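Local coordinates for protein methylxanthine N1-demethylase NdmA (Pseudomonas putida, PDB 6ICN) that removes the N1-methyl group of caffeine as a Rieske non-heme iron oxygenase, giving theobromine and formaldehyde in bacterial caffeine degradation, at residues E228-S242 against L253-L266. Residues are numbered along the deposited sequence; the frame is centred on the assembly and turned at random.
With CFF (caffeine), chain F.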
# COMPACT_ATOMS: atom_id res chain seq x y z
N GLU A 228 -30.41 8.30 35.92
CA GLU A 228 -31.53 8.52 35.02
C GLU A 228 -31.40 9.86 34.30
O GLU A 228 -30.67 10.75 34.73
CB GLU A 228 -32.86 8.48 35.79
CG GLU A 228 -33.16 7.16 36.46
CD GLU A 228 -34.36 7.25 37.39
OE1 GLU A 228 -35.07 8.28 37.34
OE2 GLU A 228 -34.58 6.30 38.17
N ASP A 229 -32.14 9.97 33.19
CA ASP A 229 -32.30 11.23 32.45
C ASP A 229 -30.98 11.73 31.86
O ASP A 229 -30.81 12.93 31.63
CB ASP A 229 -32.94 12.30 33.34
CG ASP A 229 -34.17 11.79 34.09
OD1 ASP A 229 -34.98 11.07 33.48
OD2 ASP A 229 -34.30 12.09 35.30
N MET A 230 -30.04 10.83 31.58
CA MET A 230 -28.80 11.23 30.95
C MET A 230 -29.00 11.43 29.45
O MET A 230 -29.81 10.74 28.81
CB MET A 230 -27.70 10.20 31.22
CG MET A 230 -27.30 10.08 32.69
SD MET A 230 -25.84 9.03 32.94
CE MET A 230 -26.44 7.46 32.29
N ALA A 231 -28.27 12.39 28.89
CA ALA A 231 -28.41 12.77 27.48
C ALA A 231 -27.64 11.77 26.62
O ALA A 231 -26.54 12.04 26.11
CB ALA A 231 -27.93 14.20 27.25
N VAL A 232 -28.23 10.59 26.46
CA VAL A 232 -27.59 9.50 25.72
C VAL A 232 -28.59 8.97 24.69
O VAL A 232 -29.80 9.15 24.87
CB VAL A 232 -27.10 8.39 26.67
CG1 VAL A 232 -26.08 8.95 27.67
CG2 VAL A 232 -28.26 7.73 27.40
N PRO A 233 -28.13 8.35 23.60
CA PRO A 233 -29.06 7.87 22.57
C PRO A 233 -30.05 6.85 23.13
O PRO A 233 -29.77 6.16 24.11
CB PRO A 233 -28.15 7.23 21.52
CG PRO A 233 -26.79 7.82 21.76
CD PRO A 233 -26.72 8.13 23.23
N ASN A 234 -31.22 6.76 22.49
CA ASN A 234 -32.23 5.81 22.94
C ASN A 234 -31.78 4.36 22.77
O ASN A 234 -32.26 3.49 23.51
CB ASN A 234 -33.55 6.07 22.19
CG ASN A 234 -34.63 5.01 22.48
OD1 ASN A 234 -35.23 4.45 21.55
ND2 ASN A 234 -34.88 4.73 23.76
N GLN A 235 -30.87 4.07 21.83
CA GLN A 235 -30.36 2.71 21.70
C GLN A 235 -29.26 2.38 22.70
O GLN A 235 -28.81 1.23 22.74
CB GLN A 235 -29.86 2.45 20.28
CG GLN A 235 -28.54 3.13 19.91
CD GLN A 235 -28.75 4.52 19.31
OE1 GLN A 235 -29.72 5.21 19.63
NE2 GLN A 235 -27.84 4.93 18.42
N ALA A 236 -28.82 3.35 23.50
CA ALA A 236 -27.87 3.06 24.57
C ALA A 236 -28.53 2.14 25.59
O ALA A 236 -29.61 2.48 26.11
CB ALA A 236 -27.39 4.35 25.25
N PRO A 237 -27.94 0.97 25.90
CA PRO A 237 -28.50 0.13 26.97
C PRO A 237 -28.20 0.71 28.34
O PRO A 237 -27.27 0.27 29.02
CB PRO A 237 -27.82 -1.23 26.77
CG PRO A 237 -27.25 -1.17 25.35
CD PRO A 237 -26.88 0.26 25.16
N ILE A 238 -28.98 1.70 28.76
CA ILE A 238 -28.81 2.37 30.04
C ILE A 238 -30.06 2.15 30.87
O ILE A 238 -31.18 2.39 30.40
CB ILE A 238 -28.52 3.87 29.86
CG1 ILE A 238 -27.05 4.08 29.46
CG2 ILE A 238 -28.85 4.64 31.12
CD1 ILE A 238 -26.06 3.76 30.57
N GLY A 239 -29.88 1.68 32.11
CA GLY A 239 -31.00 1.42 32.99
C GLY A 239 -30.58 0.73 34.27
O GLY A 239 -29.49 1.00 34.79
N SER A 240 -31.42 -0.17 34.79
CA SER A 240 -31.04 -0.97 35.94
C SER A 240 -30.22 -2.18 35.48
O SER A 240 -30.70 -2.98 34.67
CB SER A 240 -32.28 -1.43 36.71
OG SER A 240 -31.92 -2.40 37.67
N PHE A 241 -29.00 -2.31 36.00
CA PHE A 241 -28.01 -3.28 35.52
C PHE A 241 -27.92 -4.46 36.48
O PHE A 241 -27.59 -4.28 37.65
CB PHE A 241 -26.61 -2.64 35.44
CG PHE A 241 -26.39 -1.74 34.25
CD1 PHE A 241 -27.42 -1.38 33.41
CD2 PHE A 241 -25.11 -1.25 34.00
CE1 PHE A 241 -27.18 -0.54 32.33
CE2 PHE A 241 -24.86 -0.41 32.92
CZ PHE A 241 -25.90 -0.06 32.08
N SER A 242 -28.13 -5.68 35.98
CA SER A 242 -27.93 -6.89 36.77
C SER A 242 -26.84 -7.74 36.13
O SER A 242 -27.03 -8.25 35.01
CB SER A 242 -29.22 -7.69 36.91
OG SER A 242 -28.97 -8.91 37.57
N LEU A 253 -24.81 -9.17 31.28
CA LEU A 253 -25.38 -7.93 31.80
C LEU A 253 -26.82 -7.79 31.32
O LEU A 253 -27.07 -7.60 30.12
CB LEU A 253 -24.54 -6.72 31.38
CG LEU A 253 -25.15 -5.34 31.65
CD1 LEU A 253 -25.50 -5.16 33.14
CD2 LEU A 253 -24.19 -4.22 31.19
N GLU A 254 -27.78 -7.88 32.24
CA GLU A 254 -29.19 -7.67 31.92
C GLU A 254 -29.56 -6.23 32.24
O GLU A 254 -29.45 -5.81 33.40
CB GLU A 254 -30.07 -8.64 32.69
CG GLU A 254 -29.88 -10.09 32.30
CD GLU A 254 -30.64 -11.04 33.24
OE1 GLU A 254 -30.03 -11.59 34.19
OE2 GLU A 254 -31.85 -11.23 33.01
N VAL A 255 -30.00 -5.48 31.23
CA VAL A 255 -30.39 -4.08 31.39
C VAL A 255 -31.91 -3.98 31.27
O VAL A 255 -32.49 -4.33 30.24
CB VAL A 255 -29.71 -3.16 30.37
CG1 VAL A 255 -30.09 -1.70 30.65
CG2 VAL A 255 -28.20 -3.33 30.39
N SER A 256 -32.55 -3.47 32.32
CA SER A 256 -33.91 -2.94 32.19
C SER A 256 -33.77 -1.46 31.84
O SER A 256 -33.55 -0.63 32.71
CB SER A 256 -34.69 -3.17 33.48
OG SER A 256 -34.56 -4.52 33.90
N LYS A 257 -33.89 -1.15 30.54
CA LYS A 257 -33.61 0.20 30.05
C LYS A 257 -34.62 1.21 30.58
O LYS A 257 -35.81 0.92 30.70
CB LYS A 257 -33.65 0.24 28.52
CG LYS A 257 -32.55 -0.55 27.81
CD LYS A 257 -32.79 -0.58 26.31
CE LYS A 257 -32.80 0.82 25.71
NZ LYS A 257 -33.11 0.80 24.25
N TYR A 258 -34.13 2.41 30.89
CA TYR A 258 -35.01 3.49 31.33
C TYR A 258 -35.83 4.05 30.18
O TYR A 258 -37.04 4.29 30.33
CB TYR A 258 -34.18 4.61 31.97
CG TYR A 258 -33.44 4.24 33.24
CD1 TYR A 258 -33.92 3.24 34.09
CD2 TYR A 258 -32.26 4.88 33.59
CE1 TYR A 258 -33.25 2.91 35.25
CE2 TYR A 258 -31.57 4.55 34.74
CZ TYR A 258 -32.07 3.57 35.58
OH TYR A 258 -31.39 3.24 36.73
N SER A 259 -35.20 4.28 29.03
CA SER A 259 -35.85 5.02 27.95
C SER A 259 -36.98 4.23 27.30
O SER A 259 -37.97 4.83 26.86
CB SER A 259 -34.82 5.41 26.89
OG SER A 259 -34.23 4.25 26.32
N SER A 260 -36.86 2.91 27.21
CA SER A 260 -37.81 2.10 26.47
C SER A 260 -38.60 1.12 27.33
O SER A 260 -39.52 0.48 26.81
CB SER A 260 -37.09 1.30 25.37
OG SER A 260 -36.06 0.51 25.94
N SER A 261 -38.27 0.98 28.62
CA SER A 261 -38.92 0.03 29.53
C SER A 261 -38.91 -1.39 28.95
O SER A 261 -39.92 -2.10 28.97
CB SER A 261 -40.35 0.47 29.86
OG SER A 261 -40.33 1.62 30.69
N SER A 262 -37.75 -1.81 28.45
CA SER A 262 -37.62 -3.12 27.83
C SER A 262 -36.26 -3.72 28.14
O SER A 262 -35.30 -3.01 28.47
CB SER A 262 -37.84 -3.03 26.32
OG SER A 262 -37.03 -2.01 25.75
N LEU A 263 -36.18 -5.05 28.03
CA LEU A 263 -34.98 -5.79 28.42
C LEU A 263 -33.96 -5.78 27.29
O LEU A 263 -34.30 -5.94 26.12
CB LEU A 263 -35.35 -7.22 28.80
CG LEU A 263 -34.22 -8.15 29.25
CD1 LEU A 263 -33.52 -7.60 30.49
CD2 LEU A 263 -34.73 -9.57 29.50
N HIS A 264 -32.70 -5.56 27.65
CA HIS A 264 -31.57 -5.61 26.71
C HIS A 264 -30.45 -6.34 27.44
O HIS A 264 -30.10 -5.96 28.56
CB HIS A 264 -31.15 -4.18 26.30
CG HIS A 264 -30.24 -4.12 25.10
ND1 HIS A 264 -30.68 -3.74 23.85
CD2 HIS A 264 -28.91 -4.36 24.97
CE1 HIS A 264 -29.67 -3.76 23.00
NE2 HIS A 264 -28.58 -4.13 23.66
N VAL A 265 -29.92 -7.41 26.84
CA VAL A 265 -28.91 -8.24 27.49
C VAL A 265 -27.62 -8.16 26.68
O VAL A 265 -27.64 -8.33 25.46
CB VAL A 265 -29.37 -9.71 27.60
CG1 VAL A 265 -28.34 -10.53 28.37
CG2 VAL A 265 -30.75 -9.80 28.27
N LEU A 266 -26.51 -7.93 27.37
CA LEU A 266 -25.18 -7.94 26.76
C LEU A 266 -24.39 -9.10 27.34
O LEU A 266 -24.24 -9.22 28.56
CB LEU A 266 -24.43 -6.63 27.01
CG LEU A 266 -25.14 -5.37 26.53
CD1 LEU A 266 -24.52 -4.16 27.23
CD2 LEU A 266 -25.02 -5.23 25.01
N1 CFF F . -20.65 -1.85 28.34
C2 CFF F . -21.81 -1.35 28.88
C10 CFF F . -19.52 -2.13 29.21
C6 CFF F . -20.55 -2.09 27.03
N3 CFF F . -22.87 -1.09 28.07
O11 CFF F . -21.89 -1.14 30.05
C12 CFF F . -24.11 -0.55 28.62
C4 CFF F . -22.77 -1.33 26.74
C5 CFF F . -21.63 -1.83 26.22
N9 CFF F . -23.64 -1.16 25.73
O13 CFF F . -19.53 -2.53 26.57
N7 CFF F . -21.81 -1.98 24.89
C8 CFF F . -23.05 -1.57 24.60
C14 CFF F . -21.04 -2.45 23.75
O HOH W 1 -31.45 4.61 26.37
O HOH W 2 -30.61 -0.52 23.57
O HOH W 3 -32.30 4.40 28.94
O HOH W 4 -27.43 -11.10 34.62
O HOH W 5 -30.88 -10.63 36.59
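The Tyr258 ring is sandwiched between two methylene groups: Gly239 CA sits over its centre, 3.4 Å from the centroid and 5° off the normal, while Glu228 CG covers the opposite face nearer the rim, 3.9 Å from the centroid. Both are CH-pi contacts; the phenol OH is hydrogen-bonded to the Thr226 backbone O. Without the ring, as with an alanine here, Gly239 CA and Glu228 CG would probably face a gap between them and the Thr226 carbonyl would lose its phenol partner. Pro237 CG lies over a face of the His264 ring, 3.6 Å from His264 CD2, and Leu266 CD2 is at the ring's edge, in plane. Leu253 CD2 overlies the rim of one Phe241 face; Val255 CG2 approaches Phe241 CE1 obliquely at 3.5 Å, the side chains side by side.

Antiparallel strands 239-242 and 253-257 belong to one hairpin, with paired bonds joining Ser240 to Ser256 and Ser242 to Glu254. Tyr258 N donates to Ile238 O nearly straight (163°). The bend at chi3 (61°) brings Lys257 NZ within 2.9 Å of Asn234 O, in the carbonyl plane; water 2 accepts a second bond from NZ and donates to Gln235 O. This carbonyl and water probably stabilise the buried ammonium. Water 1 hydrogen-bonds both Ala236 O and Ser259 OG.

Pro237, Phe241 and Leu266 belong to the caffeine pocket, Leu266 CD1 lying 3.4 Å from caffeine C4. The chemistry divides: mostly apolar side chains and the Pro237 carbonyl meet caffeine, while the lysine and waters tie the type I turn Pro233-Ala236 to the hairpin.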